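Local structure of aminopeptidase N family protein (Idiomarina loihiensis L2TR, 4FGM) at residues W90-R95 with M228-G233; T243-S248 with Q265-L270. The protein probably works as a zinc-dependent aminopeptidase of the M61 family, removing residues from the N-terminus of peptides. All coordinates share one frame; numbering follows the deposited sequence.

Interaction 1 (W90-R95 with M228-G233); sequences WDLSVR and MVVGNG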
ATOM      1  N   TRP A  90       7.254  -9.150  16.783  1.00 43.76           N
ATOM      2  CA  TRP A  90       7.247 -10.339  15.944  1.00 38.95           C
ATOM      3  C   TRP A  90       6.183 -10.263  14.846  1.00 41.29           C
ATOM      4  O   TRP A  90       5.415 -11.204  14.641  1.00 46.97           O
ATOM      5  CB  TRP A  90       7.018 -11.586  16.799  1.00 32.94           C
ATOM      6  CG  TRP A  90       7.459 -12.847  16.130  1.00 36.31           C
ATOM      7  CD1 TRP A  90       6.751 -14.005  16.016  1.00 44.03           C
ATOM      8  CD2 TRP A  90       8.712 -13.077  15.477  1.00 42.24           C
ATOM      9  NE1 TRP A  90       7.482 -14.944  15.327  1.00 44.63           N
ATOM     10  CE2 TRP A  90       8.690 -14.399  14.983  1.00 38.85           C
ATOM     11  CE3 TRP A  90       9.849 -12.287  15.251  1.00 38.46           C
ATOM     12  CZ2 TRP A  90       9.762 -14.956  14.292  1.00 39.12           C
ATOM     13  CZ3 TRP A  90      10.913 -12.839  14.565  1.00 38.63           C
ATOM     14  CH2 TRP A  90      10.862 -14.164  14.087  1.00 40.91           C
ATOM     15  N   ASP A  91       6.141  -9.133  14.148  1.00 36.25           N
ATOM     16  CA  ASP A  91       5.194  -8.941  13.061  1.00 42.61           C
ATOM     17  C   ASP A  91       5.928  -8.491  11.818  1.00 39.63           C
ATOM     18  O   ASP A  91       6.297  -7.329  11.703  1.00 40.58           O
ATOM     19  CB  ASP A  91       4.141  -7.894  13.415  1.00 47.57           C
ATOM     20  CG  ASP A  91       3.278  -7.516  12.216  1.00 58.40           C
ATOM     21  OD1 ASP A  91       2.713  -8.424  11.562  1.00 63.26           O
ATOM     22  OD2 ASP A  91       3.165  -6.310  11.924  1.00 57.50           O
ATOM     23  N   LEU A  92       6.125  -9.411  10.883  1.00 42.36           N
ATOM     24  CA  LEU A  92       6.831  -9.101   9.651  1.00 45.26           C
ATOM     25  C   LEU A  92       5.972  -8.283   8.684  1.00 46.24           C
ATOM     26  O   LEU A  92       5.287  -8.839   7.826  1.00 49.32           O
ATOM     27  CB  LEU A  92       7.294 -10.407   8.999  1.00 47.34           C
ATOM     28  CG  LEU A  92       8.475 -10.442   8.019  1.00 56.04           C
ATOM     29  CD1 LEU A  92       7.960 -10.484   6.594  1.00 60.27           C
ATOM     30  CD2 LEU A  92       9.400  -9.260   8.268  1.00 56.06           C
ATOM     31  N   SER A  93       6.000  -6.959   8.848  1.00 41.15           N
ATOM     32  CA  SER A  93       5.259  -6.040   7.985  1.00 37.93           C
ATOM     33  C   SER A  93       5.861  -4.648   8.122  1.00 39.04           C
ATOM     34  O   SER A  93       6.582  -4.373   9.072  1.00 45.80           O
ATOM     35  CB  SER A  93       3.781  -5.996   8.365  1.00 34.14           C
ATOM     36  OG  SER A  93       3.578  -5.252   9.542  1.00 42.81           O
ATOM     37  N   VAL A  94       5.556  -3.767   7.175  1.00 33.68           N
ATOM     38  CA  VAL A  94       6.094  -2.394   7.168  1.00 37.04           C
ATOM     39  C   VAL A  94       5.354  -1.530   8.142  1.00 41.86           C
ATOM     40  O   VAL A  94       5.581  -0.335   8.276  1.00 42.98           O
ATOM     41  CB  VAL A  94       5.956  -1.791   5.782  1.00 39.11           C
ATOM     42  CG1 VAL A  94       6.720  -2.627   4.793  1.00 41.09           C
ATOM     43  CG2 VAL A  94       4.469  -1.701   5.375  1.00 36.54           C
ATOM     44  N   ARG A  95       4.449  -2.181   8.837  1.00 42.34           N
ATOM     45  CA  ARG A  95       3.582  -1.484   9.752  1.00 43.96           C
ATOM     46  C   ARG A  95       3.905  -1.492  11.261  1.00 48.44           C
ATOM     47  O   ARG A  95       3.713  -0.485  11.874  1.00 60.27           O
ATOM     48  CB  ARG A  95       2.162  -1.979   9.451  1.00 42.26           C
ATOM     49  CG  ARG A  95       1.703  -1.429   8.059  1.00 70.96           C
ATOM     50  CD  ARG A  95       0.457  -2.030   7.410  1.00 77.06           C
ATOM     51  NE  ARG A  95       0.700  -3.377   6.904  1.00 87.70           N
ATOM     52  CZ  ARG A  95       0.367  -4.488   7.553  1.00 86.10           C
ATOM     53  NH1 ARG A  95      -0.234  -4.413   8.730  1.00 86.16           N
ATOM     54  NH2 ARG A  95       0.656  -5.674   7.033  1.00 78.61           N
HETATM   55  N   MSE A 228      12.838  -4.705   3.188  1.00 36.92           N
HETATM   56  CA  MSE A 228      12.968  -6.024   3.789  1.00 42.99           C
HETATM   57  C   MSE A 228      12.672  -7.009   2.649  1.00 40.52           C
HETATM   58  O   MSE A 228      11.636  -6.915   1.969  1.00 39.04           O
HETATM   59  CB  MSE A 228      11.970  -6.207   4.931  1.00 44.04           C
HETATM   60  CG  MSE A 228      12.417  -5.566   6.220  1.00 54.85           C
HETATM   61 SE   MSE A 228      11.069  -5.677   7.590  1.00 59.86          SE
HETATM   62  CE  MSE A 228       9.853  -4.352   6.872  1.00 45.97           C
ATOM     63  N   VAL A 229      13.589  -7.940   2.431  1.00 37.18           N
ATOM     64  CA  VAL A 229      13.429  -8.907   1.358  1.00 39.02           C
ATOM     65  C   VAL A 229      13.173 -10.306   1.887  1.00 41.21           C
ATOM     66  O   VAL A 229      14.027 -10.881   2.564  1.00 40.30           O
ATOM     67  CB  VAL A 229      14.686  -8.953   0.461  1.00 39.04           C
ATOM     68  CG1 VAL A 229      14.401  -9.774  -0.792  1.00 36.05           C
ATOM     69  CG2 VAL A 229      15.119  -7.541   0.099  1.00 36.75           C
ATOM     70  N   VAL A 230      12.006 -10.854   1.561  1.00 37.53           N
ATOM     71  CA  VAL A 230      11.651 -12.195   1.997  1.00 37.10           C
ATOM     72  C   VAL A 230      11.352 -13.082   0.788  1.00 40.75           C
ATOM     73  O   VAL A 230      11.571 -12.679  -0.348  1.00 39.45           O
ATOM     74  CB  VAL A 230      10.425 -12.156   2.927  1.00 39.55           C
ATOM     75  CG1 VAL A 230      10.731 -11.290   4.136  1.00 35.98           C
ATOM     76  CG2 VAL A 230       9.214 -11.619   2.175  1.00 37.32           C
ATOM     77  N   GLY A 231      10.852 -14.287   1.030  1.00 47.69           N
ATOM     78  CA  GLY A 231      10.558 -15.179  -0.075  1.00 41.66           C
ATOM     79  C   GLY A 231       9.291 -14.787  -0.807  1.00 41.86           C
ATOM     80  O   GLY A 231       9.235 -14.759  -2.044  1.00 44.29           O
ATOM     81  N   ASN A 232       8.262 -14.477  -0.031  1.00 43.11           N
ATOM     82  CA  ASN A 232       6.983 -14.097  -0.592  1.00 46.82           C
ATOM     83  C   ASN A 232       6.316 -13.057   0.292  1.00 49.99           C
ATOM     84  O   ASN A 232       5.761 -13.380   1.337  1.00 53.17           O
ATOM     85  CB  ASN A 232       6.097 -15.334  -0.732  1.00 56.57           C
ATOM     86  CG  ASN A 232       4.794 -15.039  -1.431  1.00 66.91           C
ATOM     87  OD1 ASN A 232       4.692 -14.085  -2.199  1.00 67.53           O
ATOM     88  ND2 ASN A 232       3.791 -15.870  -1.183  1.00 76.88           N
ATOM     89  N   GLY A 233       6.386 -11.802  -0.131  1.00 51.91           N
ATOM     90  CA  GLY A 233       5.782 -10.736   0.637  1.00 50.10           C
ATOM     91  C   GLY A 233       5.676  -9.465  -0.171  1.00 49.52           C
ATOM     92  O   GLY A 233       6.509  -9.194  -1.039  1.00 50.60           O
TER

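Interaction 2 (T243-S248 with Q265-L270); sequences TALLCS and QTFLSL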
ATOM      1  N   THR A 243      10.611   5.310   3.088  1.00 40.28           N
ATOM      2  CA  THR A 243       9.507   4.382   2.947  1.00 44.98           C
ATOM      3  C   THR A 243       9.989   3.021   3.414  1.00 45.80           C
ATOM      4  O   THR A 243      11.171   2.701   3.301  1.00 44.50           O
ATOM      5  CB  THR A 243       8.993   4.291   1.480  1.00 45.25           C
ATOM      6  OG1 THR A 243       7.868   3.403   1.428  1.00 41.60           O
ATOM      7  CG2 THR A 243      10.078   3.785   0.546  1.00 36.27           C
ATOM      8  N   ALA A 244       9.073   2.244   3.977  1.00 44.86           N
ATOM      9  CA  ALA A 244       9.391   0.899   4.441  1.00 36.01           C
ATOM     10  C   ALA A 244       8.692  -0.069   3.483  1.00 41.98           C
ATOM     11  O   ALA A 244       7.465  -0.033   3.318  1.00 43.62           O
ATOM     12  CB  ALA A 244       8.893   0.696   5.875  1.00 35.76           C
ATOM     13  N   LEU A 245       9.485  -0.923   2.845  1.00 40.52           N
ATOM     14  CA  LEU A 245       8.960  -1.882   1.887  1.00 39.57           C
ATOM     15  C   LEU A 245       9.240  -3.324   2.268  1.00 39.19           C
ATOM     16  O   LEU A 245      10.270  -3.637   2.862  1.00 41.74           O
ATOM     17  CB  LEU A 245       9.589  -1.647   0.514  1.00 42.21           C
ATOM     18  CG  LEU A 245       9.674  -0.229  -0.043  1.00 41.34           C
ATOM     19  CD1 LEU A 245      10.606  -0.235  -1.262  1.00 39.73           C
ATOM     20  CD2 LEU A 245       8.270   0.277  -0.397  1.00 32.36           C
ATOM     21  N   LEU A 246       8.312  -4.201   1.914  1.00 40.77           N
ATOM     22  CA  LEU A 246       8.483  -5.630   2.131  1.00 41.56           C
ATOM     23  C   LEU A 246       8.264  -6.203   0.741  1.00 40.70           C
ATOM     24  O   LEU A 246       7.184  -6.054   0.175  1.00 38.74           O
ATOM     25  CB  LEU A 246       7.433  -6.185   3.088  1.00 41.75           C
ATOM     26  CG  LEU A 246       7.518  -7.707   3.240  1.00 44.62           C
ATOM     27  CD1 LEU A 246       8.863  -8.094   3.848  1.00 38.62           C
ATOM     28  CD2 LEU A 246       6.363  -8.199   4.104  1.00 44.02           C
ATOM     29  N   CYS A 247       9.289  -6.824   0.172  1.00 40.98           N
ATOM     30  CA  CYS A 247       9.152  -7.381  -1.168  1.00 38.58           C
ATOM     31  C   CYS A 247       9.696  -8.792  -1.295  1.00 36.21           C
ATOM     32  O   CYS A 247      10.440  -9.270  -0.443  1.00 40.29           O
ATOM     33  CB  CYS A 247       9.851  -6.482  -2.191  1.00 41.40           C
ATOM     34  SG  CYS A 247      11.633  -6.579  -2.115  1.00 56.94           S
ATOM     35  N   SER A 248       9.318  -9.450  -2.385  1.00 38.54           N
ATOM     36  CA  SER A 248       9.761 -10.812  -2.649  1.00 38.49           C
ATOM     37  C   SER A 248      11.134 -10.785  -3.297  1.00 40.93           C
ATOM     38  O   SER A 248      11.435  -9.916  -4.118  1.00 39.31           O
ATOM     39  CB  SER A 248       8.755 -11.514  -3.553  1.00 39.68           C
ATOM     40  OG  SER A 248       7.478 -11.508  -2.942  1.00 44.57           O
ATOM     41  N   GLN A 265       9.230  -5.346 -12.247  1.00 37.18           N
ATOM     42  CA  GLN A 265       8.328  -4.240 -12.564  1.00 46.05           C
ATOM     43  C   GLN A 265       7.424  -3.929 -11.366  1.00 45.41           C
ATOM     44  O   GLN A 265       7.154  -2.768 -11.062  1.00 45.68           O
ATOM     45  CB  GLN A 265       7.486  -4.597 -13.799  1.00 42.11           C
ATOM     46  CG  GLN A 265       6.258  -3.729 -14.028  1.00 53.48           C
ATOM     47  CD  GLN A 265       4.967  -4.480 -13.751  1.00 72.41           C
ATOM     48  OE1 GLN A 265       4.364  -4.341 -12.683  1.00 76.98           O
ATOM     49  NE2 GLN A 265       4.544  -5.294 -14.714  1.00 75.20           N
ATOM     50  N   THR A 266       6.959  -4.973 -10.691  1.00 39.10           N
ATOM     51  CA  THR A 266       6.104  -4.802  -9.524  1.00 39.66           C
ATOM     52  C   THR A 266       6.862  -4.039  -8.434  1.00 38.68           C
ATOM     53  O   THR A 266       6.292  -3.187  -7.752  1.00 41.82           O
ATOM     54  CB  THR A 266       5.643  -6.164  -8.982  1.00 43.97           C
ATOM     55  OG1 THR A 266       4.744  -6.760  -9.921  1.00 45.67           O
ATOM     56  CG2 THR A 266       4.918  -6.002  -7.660  1.00 53.14           C
ATOM     57  N   PHE A 267       8.150  -4.334  -8.285  1.00 36.72           N
ATOM     58  CA  PHE A 267       8.972  -3.660  -7.288  1.00 40.89           C
ATOM     59  C   PHE A 267       9.151  -2.188  -7.646  1.00 38.23           C
ATOM     60  O   PHE A 267       8.991  -1.307  -6.794  1.00 37.32           O
ATOM     61  CB  PHE A 267      10.348  -4.324  -7.176  1.00 41.89           C
ATOM     62  CG  PHE A 267      11.275  -3.626  -6.222  1.00 41.29           C
ATOM     63  CD1 PHE A 267      11.036  -3.653  -4.853  1.00 36.94           C
ATOM     64  CD2 PHE A 267      12.373  -2.914  -6.698  1.00 38.00           C
ATOM     65  CE1 PHE A 267      11.884  -2.973  -3.963  1.00 38.09           C
ATOM     66  CE2 PHE A 267      13.221  -2.235  -5.825  1.00 36.70           C
ATOM     67  CZ  PHE A 267      12.978  -2.265  -4.454  1.00 38.90           C
ATOM     68  N   LEU A 268       9.490  -1.920  -8.905  1.00 39.08           N
ATOM     69  CA  LEU A 268       9.679  -0.542  -9.341  1.00 39.27           C
ATOM     70  C   LEU A 268       8.383   0.236  -9.196  1.00 40.85           C
ATOM     71  O   LEU A 268       8.387   1.420  -8.854  1.00 42.30           O
ATOM     72  CB  LEU A 268      10.155  -0.498 -10.790  1.00 35.42           C
ATOM     73  CG  LEU A 268      11.578  -1.023 -10.991  1.00 39.44           C
ATOM     74  CD1 LEU A 268      11.990  -0.873 -12.441  1.00 39.45           C
ATOM     75  CD2 LEU A 268      12.527  -0.271 -10.089  1.00 32.21           C
ATOM     76  N   SER A 269       7.268  -0.440  -9.441  1.00 38.69           N
ATOM     77  CA  SER A 269       5.971   0.197  -9.320  1.00 46.74           C
ATOM     78  C   SER A 269       5.699   0.529  -7.848  1.00 40.95           C
ATOM     79  O   SER A 269       5.137   1.582  -7.532  1.00 42.75           O
ATOM     80  CB  SER A 269       4.890  -0.727  -9.875  1.00 46.57           C
ATOM     81  OG  SER A 269       3.631  -0.087  -9.851  1.00 56.83           O
ATOM     82  N   LEU A 270       6.106  -0.368  -6.950  1.00 36.09           N
ATOM     83  CA  LEU A 270       5.921  -0.158  -5.514  1.00 34.91           C
ATOM     84  C   LEU A 270       6.737   1.044  -5.033  1.00 40.64           C
ATOM     85  O   LEU A 270       6.224   1.893  -4.294  1.00 36.59           O
ATOM     86  CB  LEU A 270       6.341  -1.403  -4.727  1.00 36.46           C
ATOM     87  CG  LEU A 270       6.296  -1.306  -3.192  1.00 39.15           C
ATOM     88  CD1 LEU A 270       4.885  -0.988  -2.703  1.00 39.64           C
ATOM     89  CD2 LEU A 270       6.750  -2.626  -2.607  1.00 35.53           C
TER

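Interaction 1 (W90-R95 with M228-G233)
Leu92 and Met228, the latter present as selenomethionine, show how a loop can be seated on a strand by the tips of a few apolar side chains. The two side chains run alongside each other in opposing senses, and Leu92 CD2 lies 4.0 Å from Met228 SE. The other branch of the leucine, CD1, reaches 3.8 Å from Val230 CG1, so the fork of Leu92 spans two residues that point the same way from strand 222-230. CG stands roughly anti to the backbone N (chi1 -157°), and the two methyls beyond it come nearer the strand than the CB direction alone would suggest.

The more enclosed part, with more partners, is the buried end around Met228. Its chain bends at chi3 (-73°), which carries CE to 3.9 Å from Ser93 O and 4.1 Å from Val94 CG1, while Leu246 of the neighbouring strand packs against both Leu92 and Met228. Towards Val230 the contact thins to a single methyl pair, and the turn beyond it, at Gly231 and Asn232, is exposed.

Polar bonds within 90-95 shape the loop. Ser93 OG is 2.6 Å from Asp91 OD2, meeting it from above the carboxylate plane, and accepts Arg95 N at 3.3 Å. Asp91 OD2 also bonds Ser96 OG. Ser93 CB lies over one face of the Arg95 guanidinium, displaced from its centre toward NH2. Leu92 is the centre of an inverse gamma turn, and Ser93, through OG, opens an ST turn to Arg95 N, a compact loop that presents Arg95 to the maleic acid pocket.

Interaction 2 (T243-S248 with Q265-L270)
Leu245 of strand 243-248 reaches from the sheet to two side chains of helix 265-270, Phe267 and Leu270. Its CB points toward the helix, and CG, anti to the carbonyl carbon (chi1 -47°), divides the side chain into two branches with different partners. CD1 meets Phe267 CE1 at 4.1 Å, the two side chains crossing at about a right angle. CD2 lies 3.8 Å from Leu270 CG and 4.0 Å from Leu270 CD2, where the two leucines pass alongside, pointing opposite ways.

Two residues along the strand, Cys247 approaches the same aromatic ring. Its SG stands between the backbone N and the carbonyl carbon and is 4.1 Å from Phe267 CD1. The sulfur lies 4.9 Å from the centroid of the Phe267 ring, 53° off the ring normal, an oblique sulfur-aromatic contact. An alanine in place of Phe267 would probably leave Cys247 SG and Leu245 CD1 without their shared aromatic partner and open a gap between strand and helix.

The strand and helix segments run nearly antiparallel, at 172°, with their axes 9.5 Å apart at closest approach. Leu245 also touches Cys271 and Glu274 further along the helix. The contact is thus joined by buried apolar groups and a polarisable sulfur, which suggests that, in this contact, shape and dispersion rather than directional bonds hold segment 265-270 of the zinc-binding helix to the strand.

In the fold
Along the chain both segments of interaction 1 precede those of interaction 2, and the contact centres are 11 Å apart. They share the mixed five-stranded sheet, in which strands 222-230 and 242-248 are neighbours joined by backbone bonds between Met228 and both Leu245 and Cys247. Interaction 1 sets the loop after strand 81-91, from the M61 N-terminal region, on one face of this sheet; interaction 2 sets helix 262-277 on the other. That helix carries His273 and His277, which bind zinc with Glu307, whereas the loop carries Arg95, which touches maleic acid. The sheet thus lies between two elements that both contribute residues to the maleic acid pocket, and is likely to relate their positions.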